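PDB 4ZOH: putative oxidoreductase molybdopterin-binding subunit from Sulfolobus tokodaii, which probably serves as the catalytic subunit of a molybdenum hydroxylase of the xanthine dehydrogenase and aldehyde oxidase family, carrying the pterin cytosine dinucleotide cofactor. Local coordinates for residues G255-L260 / I280-A285; D269-G274 / L363-D368; I312-D317 / N374-T379; Q358-L363 / I391-Y396. All blocks are in the same frame, centred on the assembly; numbering follows the deposited sequence.

In the fold
Interactions 1, 2 and 3 all reach one mixed five-stranded sheet, in which strand 272-282 runs between strands 254-266 and 313-321. Interaction 1 is the most buried of these three and rests on backbone pairing inside the sheet, with charged side chains leaving to either face. Interaction 2, partly buried, takes the other end of strand 272-282 and ties its turn to helix 358-365 through polar side chains. Interaction 3, about 15 Å from it between centres, is apolar, a loop resting on strand 313-321. Interaction 4 shares L363 with interaction 2 and joins helix 358-365 to helix 385-401 by buried aromatic packing, with a salt bridge beside it.

Interaction 1 (G255-L260 / I280-A285); sequences GRDKKL and IANLGA
K259 and I280 exchange two backbone hydrogen bonds, I280 N to K259 O at 2.8 Å and K259 N to I280 O at 3.0 Å, and N282 N adds a third by donating to D257 O. Beyond this last bond the side chains of D257 and N282 lie obliquely over one another, their flat ends turned 41° apart. Rather than bonding directly, they share a water that donates to D257 OD1 at 2.7 Å and accepts from N282 ND2. With its CG anti to the backbone N (chi1 -156°), D257 brings its carboxylate against N282 CB, and OD2 forms a salt bridge with R159. N282 OD1 turns back along its own chain to accept from G284 N, an Asx turn where the strand gives way to loop. Strands 254-266 and 272-282 form an antiparallel beta hairpin within the molybdopterin-binding part of the protein; K259 and I280 are a hydrogen-bonded pair, K258 and A281 a non-hydrogen-bonded one. On the other edge of strand 254-266, D257 and K258 together face N157 as a G1 beta bulge. K258 lays its aliphatic chain along the methyl of A281, CG and CE both near CB, the closer being CG at 3.8 Å. A bend at chi4 (64°) then brings NZ to R256 O at 2.9 Å, while E294 and E338 give the same ammonium two salt bridges. On the opposite face K259 and I280 stand side by side, K259 leading away to a salt bridge with E112 and I280 packing on P111 and L115.

Interaction 2 (D269-G274 / L363-D368); sequences DGTILG and LKNAID
K364 lays the end of its chain across the D269 backbone, its CD only 3.1 Å from D269 O, and NZ donates to a lone pair of that same oxygen at 2.8 Å. A bend at chi3 (-88°) turns the ammonium back to it; D269 OD2, 3.9 Å from NZ, completes only a long salt bridge. The carboxylate's other oxygen, OD1, accepts from T271 N, which makes an Asx turn, and also from T271 OG1. Next along the helix, N365 bonds to the turn through both ends of its amide. ND2 donates to G270 O at 2.9 Å, nearly straight and in the amide plane, while OD1 accepts from I272 N at 3.0 Å. I272 CG1 packs crosswise against this amide. A leucine in place of N365 would probably leave G270 O and I272 N without these partners and weaken the hold of the helix on the turn. ND2 also donates to I361 O, one turn back in helix 358-365. This helix end thus meets the turn that leads into strand 272-282, with strand 254-266 packing on I272 and helix 385-401 flanking L363 and A366.

Interaction 3 (I312-D317 / N374-T379); sequences IGADID and NIFGVT
A314 CB meets both I375 and F376, reaching CG2 of the former at 4.1 Å and CZ of the latter at 3.8 Å. The two partners occupy the middle of a type I beta turn, N374 to G377, that rests against strand 313-321 of the five-stranded sheet. No hydrogen bond crosses between the segments; the contact is purely van der Waals. I316 stands two residues on from A314 and points the same way from the strand. Its CG1 comes to the edge of the F376 ring, 3.9 Å from CZ and near the ring plane, the two side chains crossing at about a right angle. F376 thus reaches the strand with the far end of its ring, CZ, and its CG, placed beside the backbone N (chi1 -74°), brings it there. I375 CG2 lies over one face of that ring, offset toward the rim, and so touches ring and strand at once. The other branch of I375 extends to the residue just before the strand, where CD1 lies 3.6 Å from I312 O. Farther out, V302 of helix 288-304 packs on both I316 and F376, while P306 backs I375. The turn itself is held from within by N374, whose side chain makes an Asx turn and whose ND2 is tied to R303 O and Y380 OH. The backbone closes it too, G377 N bonding to N374 O. N374 OD1 is gripped from opposite faces of its amide plane, by F376 N at 2.8 Å and by V378 N at 2.9 Å.

Interaction 4 (Q358-L363 / I391-Y396); sequences QYEIRL and IGKKYY
Two antiparallel helices, 358-365 and 385-401, pack here through a buried pair of tyrosines, their short segments running at 171° to each other with the axes 11.4 Å apart at closest approach. Y359 points toward helix 385-401. Its CB sits over one face of the Y396 ring, a CH-pi contact of 3.7 Å to the centroid, and its own ring lies obliquely to that of Y396, the planes 35° apart. K393 CA makes a second CH-pi contact, over a face of the Y359 ring, and the hydroxyl, close against the G392 backbone, is hydrogen-bonded to L389 O. G392 lets it come so near, since a side chain there would collide with Y359 OH. With Y359 cut back to an alanine, a gap is likely to open between the helices and L389 O to be left without this hydroxyl. Y396, its CG anti to the backbone N (chi1 174°), sends its ring back across the interface to Q358 CG, and its hydroxyl bonds to D357. Strand 405-412 lies against both tyrosines through V408. At the more exposed margin the K393 chain runs extended past L363 CD1 and ends in a salt bridge, NZ meeting E360 OE2 on the syn side at 2.6 Å.

Interaction 1 (G255-L260 / I280-A285)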
loop_
_atom_site.group_PDB
_atom_site.type_symbol
_atom_site.label_atom_id
_atom_site.label_comp_id
_atom_site.label_asym_id
_atom_site.label_seq_id
_atom_site.Cartn_x
_atom_site.Cartn_y
_atom_site.Cartn_z
ATOM N N GLY A 255 -15.845 27.412 -12.049
ATOM C CA GLY A 255 -17.100 27.065 -12.739
ATOM C C GLY A 255 -17.983 28.279 -12.868
ATOM O O GLY A 255 -17.581 29.370 -12.463
ATOM N N ARG A 256 -19.193 28.091 -13.408
ATOM C CA ARG A 256 -20.176 29.203 -13.594
ATOM C C ARG A 256 -19.659 30.221 -14.672
ATOM O O ARG A 256 -19.450 29.804 -15.791
ATOM C CB ARG A 256 -20.554 29.904 -12.261
ATOM C CG ARG A 256 -21.183 28.937 -11.252
ATOM C CD ARG A 256 -22.608 28.429 -11.526
ATOM N NE ARG A 256 -23.154 27.845 -10.267
ATOM C CZ ARG A 256 -23.153 26.540 -9.942
ATOM N NH1 ARG A 256 -22.732 25.607 -10.807
ATOM N NH2 ARG A 256 -23.678 26.127 -8.776
ATOM N N ASP A 257 -19.563 31.502 -14.326
ATOM C CA ASP A 257 -18.953 32.551 -15.126
ATOM C C ASP A 257 -19.711 32.681 -16.483
ATOM O O ASP A 257 -19.135 32.383 -17.547
ATOM C CB ASP A 257 -17.421 32.280 -15.337
ATOM C CG ASP A 257 -16.669 33.539 -15.624
ATOM O OD1 ASP A 257 -17.378 34.553 -15.691
ATOM O OD2 ASP A 257 -15.398 33.605 -15.749
ATOM N N LYS A 258 -21.003 33.026 -16.409
ATOM C CA LYS A 258 -21.884 33.291 -17.562
ATOM C C LYS A 258 -22.691 34.584 -17.401
ATOM O O LYS A 258 -23.119 34.913 -16.303
ATOM C CB LYS A 258 -22.806 32.113 -17.849
ATOM C CG LYS A 258 -22.067 30.813 -17.967
ATOM C CD LYS A 258 -22.996 29.666 -18.150
ATOM C CE LYS A 258 -22.157 28.442 -18.490
ATOM N NZ LYS A 258 -21.274 28.148 -17.291
ATOM N N LYS A 259 -22.885 35.300 -18.504
ATOM C CA LYS A 259 -23.551 36.615 -18.580
ATOM C C LYS A 259 -24.765 36.518 -19.501
ATOM O O LYS A 259 -24.643 36.005 -20.649
ATOM C CB LYS A 259 -22.568 37.629 -19.191
ATOM C CG LYS A 259 -22.888 39.098 -18.910
ATOM C CD LYS A 259 -22.023 40.063 -19.715
ATOM C CE LYS A 259 -21.010 40.684 -18.818
ATOM N NZ LYS A 259 -20.498 41.871 -19.528
ATOM N N LEU A 260 -25.930 36.990 -19.044
ATOM C CA LEU A 260 -27.103 37.091 -19.948
ATOM C C LEU A 260 -27.515 38.542 -20.179
ATOM O O LEU A 260 -27.840 39.258 -19.204
ATOM C CB LEU A 260 -28.297 36.277 -19.451
ATOM C CG LEU A 260 -29.460 36.244 -20.413
ATOM C CD1 LEU A 260 -29.132 35.376 -21.622
ATOM C CD2 LEU A 260 -30.668 35.663 -19.682
ATOM N N ILE A 280 -23.271 35.019 -22.869
ATOM C CA ILE A 280 -21.831 34.827 -23.025
ATOM C C ILE A 280 -21.146 33.976 -21.895
ATOM O O ILE A 280 -21.034 34.444 -20.713
ATOM C CB ILE A 280 -21.093 36.167 -23.145
ATOM C CG1 ILE A 280 -21.480 36.884 -24.459
ATOM C CG2 ILE A 280 -19.593 35.922 -23.213
ATOM C CD1 ILE A 280 -21.145 38.369 -24.431
ATOM N N ALA A 281 -20.607 32.804 -22.258
ATOM C CA ALA A 281 -19.956 31.886 -21.282
ATOM C C ALA A 281 -18.448 31.887 -21.423
ATOM O O ALA A 281 -17.931 31.907 -22.542
ATOM C CB ALA A 281 -20.516 30.491 -21.429
ATOM N N ASN A 282 -17.736 32.022 -20.300
ATOM C CA ASN A 282 -16.295 32.094 -20.287
ATOM C C ASN A 282 -15.646 30.684 -20.078
ATOM O O ASN A 282 -15.680 30.131 -18.964
ATOM C CB ASN A 282 -15.852 33.099 -19.237
ATOM C CG ASN A 282 -14.377 33.384 -19.303
ATOM O OD1 ASN A 282 -13.655 32.608 -19.862
ATOM N ND2 ASN A 282 -13.924 34.448 -18.660
ATOM N N LEU A 283 -15.136 30.083 -21.151
ATOM C CA LEU A 283 -14.409 28.808 -21.033
ATOM C C LEU A 283 -13.029 28.864 -20.455
ATOM O O LEU A 283 -12.453 27.798 -20.144
ATOM C CB LEU A 283 -14.321 28.117 -22.352
ATOM C CG LEU A 283 -15.630 27.738 -22.997
ATOM C CD1 LEU A 283 -15.374 26.998 -24.298
ATOM C CD2 LEU A 283 -16.568 26.929 -22.103
ATOM N N GLY A 284 -12.484 30.071 -20.289
ATOM C CA GLY A 284 -11.055 30.246 -19.959
ATOM C C GLY A 284 -10.190 29.550 -21.060
ATOM O O GLY A 284 -10.639 29.403 -22.175
ATOM N N ALA A 285 -8.974 29.100 -20.738
ATOM C CA ALA A 285 -7.970 28.647 -21.772
ATOM C C ALA A 285 -8.335 27.374 -22.519
ATOM O O ALA A 285 -9.163 26.562 -22.047
ATOM C CB ALA A 285 -6.558 28.560 -21.172
HETATM O O HOH W 1 -16.014 36.305 -17.280
HETATM O O HOH W 2 -19.132 35.281 -19.179
#

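Interaction 2 (D269-G274 / L363-D368)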
loop_
_atom_site.group_PDB
_atom_site.type_symbol
_atom_site.label_atom_id
_atom_site.label_comp_id
_atom_site.label_asym_id
_atom_site.label_seq_id
_atom_site.Cartn_x
_atom_site.Cartn_y
_atom_site.Cartn_z
ATOM N N ASP A 269 -50.466 42.100 -16.800
ATOM C CA ASP A 269 -50.936 41.221 -15.766
ATOM C C ASP A 269 -49.867 40.210 -15.262
ATOM O O ASP A 269 -50.216 39.234 -14.596
ATOM C CB ASP A 269 -52.220 40.519 -16.226
ATOM C CG ASP A 269 -51.969 39.358 -17.171
ATOM O OD1 ASP A 269 -50.832 39.244 -17.689
ATOM O OD2 ASP A 269 -52.926 38.537 -17.392
ATOM N N GLY A 270 -48.583 40.452 -15.570
ATOM C CA GLY A 270 -47.497 39.507 -15.262
ATOM C C GLY A 270 -47.378 38.221 -16.070
ATOM O O GLY A 270 -46.606 37.328 -15.682
ATOM N N THR A 271 -48.134 38.093 -17.172
ATOM C CA THR A 271 -47.850 37.068 -18.211
ATOM C C THR A 271 -46.440 37.340 -18.795
ATOM O O THR A 271 -46.134 38.497 -19.183
ATOM C CB THR A 271 -48.944 36.967 -19.318
ATOM O OG1 THR A 271 -50.240 36.717 -18.715
ATOM C CG2 THR A 271 -48.656 35.808 -20.305
ATOM N N ILE A 272 -45.576 36.310 -18.733
ATOM C CA ILE A 272 -44.219 36.378 -19.341
ATOM C C ILE A 272 -44.409 35.710 -20.686
ATOM O O ILE A 272 -44.815 34.543 -20.766
ATOM C CB ILE A 272 -43.104 35.654 -18.514
ATOM C CG1 ILE A 272 -43.017 36.120 -17.039
ATOM C CG2 ILE A 272 -41.746 35.764 -19.174
ATOM C CD1 ILE A 272 -42.548 37.514 -16.787
ATOM N N LEU A 273 -44.149 36.446 -21.758
ATOM C CA LEU A 273 -44.467 35.900 -23.091
ATOM C C LEU A 273 -43.243 35.259 -23.782
ATOM O O LEU A 273 -43.308 34.137 -24.338
ATOM C CB LEU A 273 -45.105 36.995 -23.970
ATOM C CG LEU A 273 -46.448 37.572 -23.466
ATOM C CD1 LEU A 273 -46.616 39.004 -23.978
ATOM C CD2 LEU A 273 -47.588 36.657 -23.888
ATOM N N GLY A 274 -42.131 35.973 -23.737
ATOM C CA GLY A 274 -40.987 35.535 -24.448
ATOM C C GLY A 274 -39.791 36.300 -23.972
ATOM O O GLY A 274 -39.941 37.366 -23.290
ATOM N N LEU A 363 -47.337 31.294 -9.920
ATOM C CA LEU A 363 -48.585 30.523 -10.059
ATOM C C LEU A 363 -49.273 30.902 -11.382
ATOM O O LEU A 363 -49.884 30.023 -11.983
ATOM C CB LEU A 363 -49.564 30.718 -8.883
ATOM C CG LEU A 363 -49.134 30.107 -7.545
ATOM C CD1 LEU A 363 -49.984 30.745 -6.473
ATOM C CD2 LEU A 363 -49.266 28.596 -7.568
ATOM N N LYS A 364 -49.123 32.173 -11.806
ATOM C CA LYS A 364 -49.712 32.652 -13.060
ATOM C C LYS A 364 -49.089 31.934 -14.297
ATOM O O LYS A 364 -49.837 31.380 -15.164
ATOM C CB LYS A 364 -49.650 34.185 -13.177
ATOM C CG LYS A 364 -50.292 34.678 -14.487
ATOM C CD LYS A 364 -50.658 36.143 -14.530
ATOM C CE LYS A 364 -52.076 36.333 -13.983
ATOM N NZ LYS A 364 -52.439 37.745 -13.654
ATOM N N ASN A 365 -47.740 31.860 -14.317
ATOM C CA ASN A 365 -46.977 31.385 -15.477
ATOM C C ASN A 365 -46.613 29.941 -15.528
ATOM O O ASN A 365 -46.190 29.457 -16.561
ATOM C CB ASN A 365 -45.759 32.240 -15.646
ATOM C CG ASN A 365 -46.113 33.664 -16.033
ATOM O OD1 ASN A 365 -46.500 33.917 -17.168
ATOM N ND2 ASN A 365 -45.937 34.592 -15.123
ATOM N N ALA A 366 -46.802 29.242 -14.421
ATOM C CA ALA A 366 -46.448 27.846 -14.267
ATOM C C ALA A 366 -47.130 26.902 -15.260
ATOM O O ALA A 366 -48.359 26.943 -15.422
ATOM C CB ALA A 366 -46.808 27.401 -12.829
ATOM N N ILE A 367 -46.341 26.041 -15.907
ATOM C CA ILE A 367 -46.862 24.846 -16.549
ATOM C C ILE A 367 -47.955 24.171 -15.666
ATOM O O ILE A 367 -47.844 24.146 -14.426
ATOM C CB ILE A 367 -45.695 23.870 -16.842
ATOM C CG1 ILE A 367 -44.859 24.438 -17.974
ATOM C CG2 ILE A 367 -46.175 22.484 -17.284
ATOM C CD1 ILE A 367 -43.400 24.019 -17.855
ATOM N N ASP A 368 -48.986 23.617 -16.305
ATOM C CA ASP A 368 -50.081 22.953 -15.574
ATOM C C ASP A 368 -49.686 21.514 -15.286
ATOM O O ASP A 368 -49.225 21.205 -14.169
ATOM C CB ASP A 368 -51.394 23.083 -16.342
ATOM C CG ASP A 368 -51.572 24.490 -16.929
ATOM O OD1 ASP A 368 -51.692 24.615 -18.164
ATOM O OD2 ASP A 368 -51.523 25.490 -16.176
#

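Interaction 3 (I312-D317 / N374-T379)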
loop_
_atom_site.group_PDB
_atom_site.type_symbol
_atom_site.label_atom_id
_atom_site.label_comp_id
_atom_site.label_asym_id
_atom_site.label_seq_id
_atom_site.Cartn_x
_atom_site.Cartn_y
_atom_site.Cartn_z
ATOM N N ILE A 312 -43.867 31.604 -24.628
ATOM C CA ILE A 312 -44.419 31.288 -25.976
ATOM C C ILE A 312 -43.332 31.283 -27.053
ATOM O O ILE A 312 -43.394 30.465 -27.928
ATOM C CB ILE A 312 -45.760 32.018 -26.335
ATOM C CG1 ILE A 312 -45.561 33.525 -26.522
ATOM C CG2 ILE A 312 -46.850 31.749 -25.287
ATOM C CD1 ILE A 312 -45.504 33.884 -27.988
ATOM N N GLY A 313 -42.345 32.165 -26.961
ATOM C CA GLY A 313 -41.155 32.029 -27.811
ATOM C C GLY A 313 -39.878 32.565 -27.185
ATOM O O GLY A 313 -39.938 33.439 -26.325
ATOM N N ALA A 314 -38.721 32.077 -27.636
ATOM C CA ALA A 314 -37.441 32.684 -27.216
ATOM C C ALA A 314 -36.385 32.598 -28.317
ATOM O O ALA A 314 -36.395 31.691 -29.127
ATOM C CB ALA A 314 -36.919 31.981 -25.946
ATOM N N ASP A 315 -35.420 33.465 -28.243
ATOM C CA ASP A 315 -34.397 33.540 -29.232
ATOM C C ASP A 315 -33.123 33.956 -28.491
ATOM O O ASP A 315 -32.990 35.119 -28.183
ATOM C CB ASP A 315 -34.800 34.599 -30.310
ATOM C CG ASP A 315 -33.746 34.741 -31.471
ATOM O OD1 ASP A 315 -32.560 34.356 -31.299
ATOM O OD2 ASP A 315 -34.109 35.247 -32.566
ATOM N N ILE A 316 -32.195 33.013 -28.220
ATOM C CA ILE A 316 -30.966 33.310 -27.405
ATOM C C ILE A 316 -29.711 33.012 -28.192
ATOM O O ILE A 316 -29.533 31.942 -28.727
ATOM C CB ILE A 316 -30.908 32.470 -26.078
ATOM C CG1 ILE A 316 -32.221 32.705 -25.267
ATOM C CG2 ILE A 316 -29.654 32.831 -25.250
ATOM C CD1 ILE A 316 -32.293 34.052 -24.572
ATOM N N ASP A 317 -28.837 33.977 -28.235
ATOM C CA ASP A 317 -27.658 33.857 -29.036
ATOM C C ASP A 317 -26.580 33.408 -28.034
ATOM O O ASP A 317 -26.175 34.202 -27.168
ATOM C CB ASP A 317 -27.332 35.225 -29.709
ATOM C CG ASP A 317 -26.128 35.143 -30.716
ATOM O OD1 ASP A 317 -25.937 34.090 -31.326
ATOM O OD2 ASP A 317 -25.403 36.153 -30.909
ATOM N N ASN A 374 -40.493 21.943 -23.049
ATOM C CA ASN A 374 -40.181 23.375 -23.091
ATOM C C ASN A 374 -39.818 23.833 -24.527
ATOM O O ASN A 374 -39.649 23.021 -25.443
ATOM C CB ASN A 374 -39.167 23.806 -21.974
ATOM C CG ASN A 374 -37.650 23.735 -22.380
ATOM O OD1 ASN A 374 -37.273 23.433 -23.509
ATOM N ND2 ASN A 374 -36.770 23.992 -21.394
ATOM N N ILE A 375 -39.633 25.129 -24.645
ATOM C CA ILE A 375 -39.461 25.842 -25.864
ATOM C C ILE A 375 -38.171 25.445 -26.580
ATOM O O ILE A 375 -38.097 25.513 -27.842
ATOM C CB ILE A 375 -39.607 27.358 -25.542
ATOM C CG1 ILE A 375 -40.544 28.053 -26.509
ATOM C CG2 ILE A 375 -38.292 28.116 -25.477
ATOM C CD1 ILE A 375 -41.903 27.417 -26.640
ATOM N N PHE A 376 -37.165 25.010 -25.800
ATOM C CA PHE A 376 -35.880 24.632 -26.361
ATOM C C PHE A 376 -35.740 23.132 -26.428
ATOM O O PHE A 376 -34.621 22.612 -26.496
ATOM C CB PHE A 376 -34.724 25.270 -25.590
ATOM C CG PHE A 376 -34.541 26.739 -25.854
ATOM C CD1 PHE A 376 -34.794 27.282 -27.115
ATOM C CD2 PHE A 376 -34.051 27.596 -24.838
ATOM C CE1 PHE A 376 -34.598 28.654 -27.348
ATOM C CE2 PHE A 376 -33.873 28.960 -25.058
ATOM C CZ PHE A 376 -34.127 29.489 -26.330
ATOM N N GLY A 377 -36.868 22.437 -26.337
ATOM C CA GLY A 377 -36.928 20.998 -26.539
ATOM C C GLY A 377 -36.692 20.098 -25.323
ATOM O O GLY A 377 -36.631 18.874 -25.482
ATOM N N VAL A 378 -36.566 20.659 -24.107
ATOM C CA VAL A 378 -36.378 19.771 -22.915
ATOM C C VAL A 378 -37.742 19.196 -22.494
ATOM O O VAL A 378 -38.673 19.941 -22.188
ATOM C CB VAL A 378 -35.804 20.543 -21.721
ATOM C CG1 VAL A 378 -35.376 19.561 -20.627
ATOM C CG2 VAL A 378 -34.680 21.456 -22.163
ATOM N N THR A 379 -37.862 17.893 -22.465
ATOM C CA THR A 379 -39.069 17.284 -21.932
ATOM C C THR A 379 -39.014 17.092 -20.398
ATOM O O THR A 379 -38.208 16.311 -19.863
ATOM C CB THR A 379 -39.361 15.959 -22.625
ATOM O OG1 THR A 379 -39.613 16.245 -24.011
ATOM C CG2 THR A 379 -40.626 15.249 -22.030
#

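Interaction 4 (Q358-L363 / I391-Y396)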
loop_
_atom_site.group_PDB
_atom_site.type_symbol
_atom_site.label_atom_id
_atom_site.label_comp_id
_atom_site.label_asym_id
_atom_site.label_seq_id
_atom_site.Cartn_x
_atom_site.Cartn_y
_atom_site.Cartn_z
ATOM N N GLN A 358 -44.422 38.152 -5.976
ATOM C CA GLN A 358 -43.414 37.173 -6.441
ATOM C C GLN A 358 -43.909 35.740 -6.445
ATOM O O GLN A 358 -43.515 34.956 -7.335
ATOM C CB GLN A 358 -42.104 37.326 -5.694
ATOM C CG GLN A 358 -42.072 36.820 -4.259
ATOM C CD GLN A 358 -40.712 37.017 -3.676
ATOM O OE1 GLN A 358 -39.713 36.514 -4.199
ATOM N NE2 GLN A 358 -40.642 37.772 -2.601
ATOM N N TYR A 359 -44.838 35.385 -5.528
ATOM C CA TYR A 359 -45.398 34.029 -5.601
ATOM C C TYR A 359 -46.510 33.924 -6.679
ATOM O O TYR A 359 -46.627 32.898 -7.446
ATOM C CB TYR A 359 -45.888 33.523 -4.230
ATOM C CG TYR A 359 -45.682 32.018 -4.072
ATOM C CD1 TYR A 359 -44.551 31.495 -3.356
ATOM C CD2 TYR A 359 -46.562 31.119 -4.661
ATOM C CE1 TYR A 359 -44.358 30.115 -3.270
ATOM C CE2 TYR A 359 -46.380 29.760 -4.566
ATOM C CZ TYR A 359 -45.272 29.275 -3.861
ATOM O OH TYR A 359 -45.104 27.905 -3.778
ATOM N N GLU A 360 -47.318 34.990 -6.755
ATOM C CA GLU A 360 -48.491 34.985 -7.676
ATOM C C GLU A 360 -48.015 34.882 -9.148
ATOM O O GLU A 360 -48.532 34.079 -9.949
ATOM C CB GLU A 360 -49.433 36.240 -7.437
ATOM C CG GLU A 360 -50.308 36.161 -6.168
ATOM C CD GLU A 360 -51.312 35.004 -6.169
ATOM O OE1 GLU A 360 -51.922 34.718 -7.222
ATOM O OE2 GLU A 360 -51.482 34.355 -5.114
ATOM N N ILE A 361 -46.987 35.652 -9.479
ATOM C CA ILE A 361 -46.452 35.618 -10.866
ATOM C C ILE A 361 -46.056 34.188 -11.291
ATOM O O ILE A 361 -46.361 33.763 -12.440
ATOM C CB ILE A 361 -45.333 36.642 -11.048
ATOM C CG1 ILE A 361 -45.284 37.064 -12.521
ATOM C CG2 ILE A 361 -44.036 36.087 -10.493
ATOM C CD1 ILE A 361 -44.481 38.330 -12.744
ATOM N N ARG A 362 -45.510 33.409 -10.338
ATOM C CA ARG A 362 -45.120 32.051 -10.630
ATOM C C ARG A 362 -46.333 31.124 -10.791
ATOM O O ARG A 362 -46.357 30.233 -11.672
ATOM C CB ARG A 362 -44.056 31.538 -9.566
ATOM C CG ARG A 362 -42.746 32.340 -9.547
ATOM C CD ARG A 362 -41.740 31.874 -8.453
ATOM N NE ARG A 362 -40.398 32.325 -8.806
ATOM C CZ ARG A 362 -39.940 33.566 -8.655
ATOM N NH1 ARG A 362 -40.682 34.523 -8.076
ATOM N NH2 ARG A 362 -38.711 33.864 -9.067
ATOM N N LEU A 363 -47.337 31.294 -9.920
ATOM C CA LEU A 363 -48.585 30.523 -10.059
ATOM C C LEU A 363 -49.273 30.902 -11.382
ATOM O O LEU A 363 -49.884 30.023 -11.983
ATOM C CB LEU A 363 -49.564 30.718 -8.883
ATOM C CG LEU A 363 -49.134 30.107 -7.545
ATOM C CD1 LEU A 363 -49.984 30.745 -6.473
ATOM C CD2 LEU A 363 -49.266 28.596 -7.568
ATOM N N ILE A 391 -48.739 23.722 -2.631
ATOM C CA ILE A 391 -48.170 23.226 -1.377
ATOM C C ILE A 391 -47.191 24.251 -0.787
ATOM O O ILE A 391 -47.164 24.506 0.421
ATOM C CB ILE A 391 -47.484 21.842 -1.552
ATOM C CG1 ILE A 391 -48.535 20.741 -1.723
ATOM C CG2 ILE A 391 -46.585 21.531 -0.354
ATOM C CD1 ILE A 391 -48.058 19.452 -2.403
ATOM N N GLY A 392 -46.368 24.847 -1.639
ATOM C CA GLY A 392 -45.353 25.760 -1.131
ATOM C C GLY A 392 -45.806 27.123 -0.737
ATOM O O GLY A 392 -45.070 27.861 -0.014
ATOM N N LYS A 393 -46.973 27.530 -1.270
ATOM C CA LYS A 393 -47.567 28.850 -0.879
ATOM C C LYS A 393 -47.799 28.985 0.663
ATOM O O LYS A 393 -47.618 30.068 1.248
ATOM C CB LYS A 393 -48.878 29.106 -1.640
ATOM C CG LYS A 393 -49.259 30.593 -1.638
ATOM C CD LYS A 393 -50.572 30.740 -2.375
ATOM C CE LYS A 393 -50.918 32.164 -2.752
ATOM N NZ LYS A 393 -51.902 32.046 -3.894
ATOM N N LYS A 394 -48.205 27.872 1.290
ATOM C CA LYS A 394 -48.463 27.860 2.729
ATOM C C LYS A 394 -47.204 28.356 3.491
ATOM O O LYS A 394 -47.358 29.217 4.346
ATOM C CB LYS A 394 -49.135 26.535 3.215
ATOM C CG LYS A 394 -48.293 25.268 3.369
ATOM C CD LYS A 394 -49.087 23.948 3.417
ATOM C CE LYS A 394 -50.211 23.866 2.370
ATOM N NZ LYS A 394 -50.401 22.497 1.770
ATOM N N TYR A 395 -45.975 27.946 3.082
ATOM C CA TYR A 395 -44.704 28.456 3.705
ATOM C C TYR A 395 -44.387 29.874 3.324
ATOM O O TYR A 395 -43.799 30.611 4.096
ATOM C CB TYR A 395 -43.488 27.571 3.379
ATOM C CG TYR A 395 -43.712 26.124 3.781
ATOM C CD1 TYR A 395 -43.457 25.673 5.108
ATOM C CD2 TYR A 395 -44.208 25.197 2.842
ATOM C CE1 TYR A 395 -43.701 24.332 5.454
ATOM C CE2 TYR A 395 -44.459 23.880 3.198
ATOM C CZ TYR A 395 -44.187 23.462 4.489
ATOM O OH TYR A 395 -44.439 22.148 4.758
ATOM N N TYR A 396 -44.777 30.279 2.117
ATOM C CA TYR A 396 -44.555 31.659 1.674
ATOM C C TYR A 396 -45.390 32.622 2.534
ATOM O O TYR A 396 -44.900 33.669 2.981
ATOM C CB TYR A 396 -45.035 31.794 0.203
ATOM C CG TYR A 396 -44.973 33.215 -0.305
ATOM C CD1 TYR A 396 -43.740 33.869 -0.463
ATOM C CD2 TYR A 396 -46.136 33.912 -0.652
ATOM C CE1 TYR A 396 -43.665 35.175 -0.951
ATOM C CE2 TYR A 396 -46.059 35.243 -1.137
ATOM C CZ TYR A 396 -44.830 35.842 -1.295
ATOM O OH TYR A 396 -44.749 37.132 -1.739
#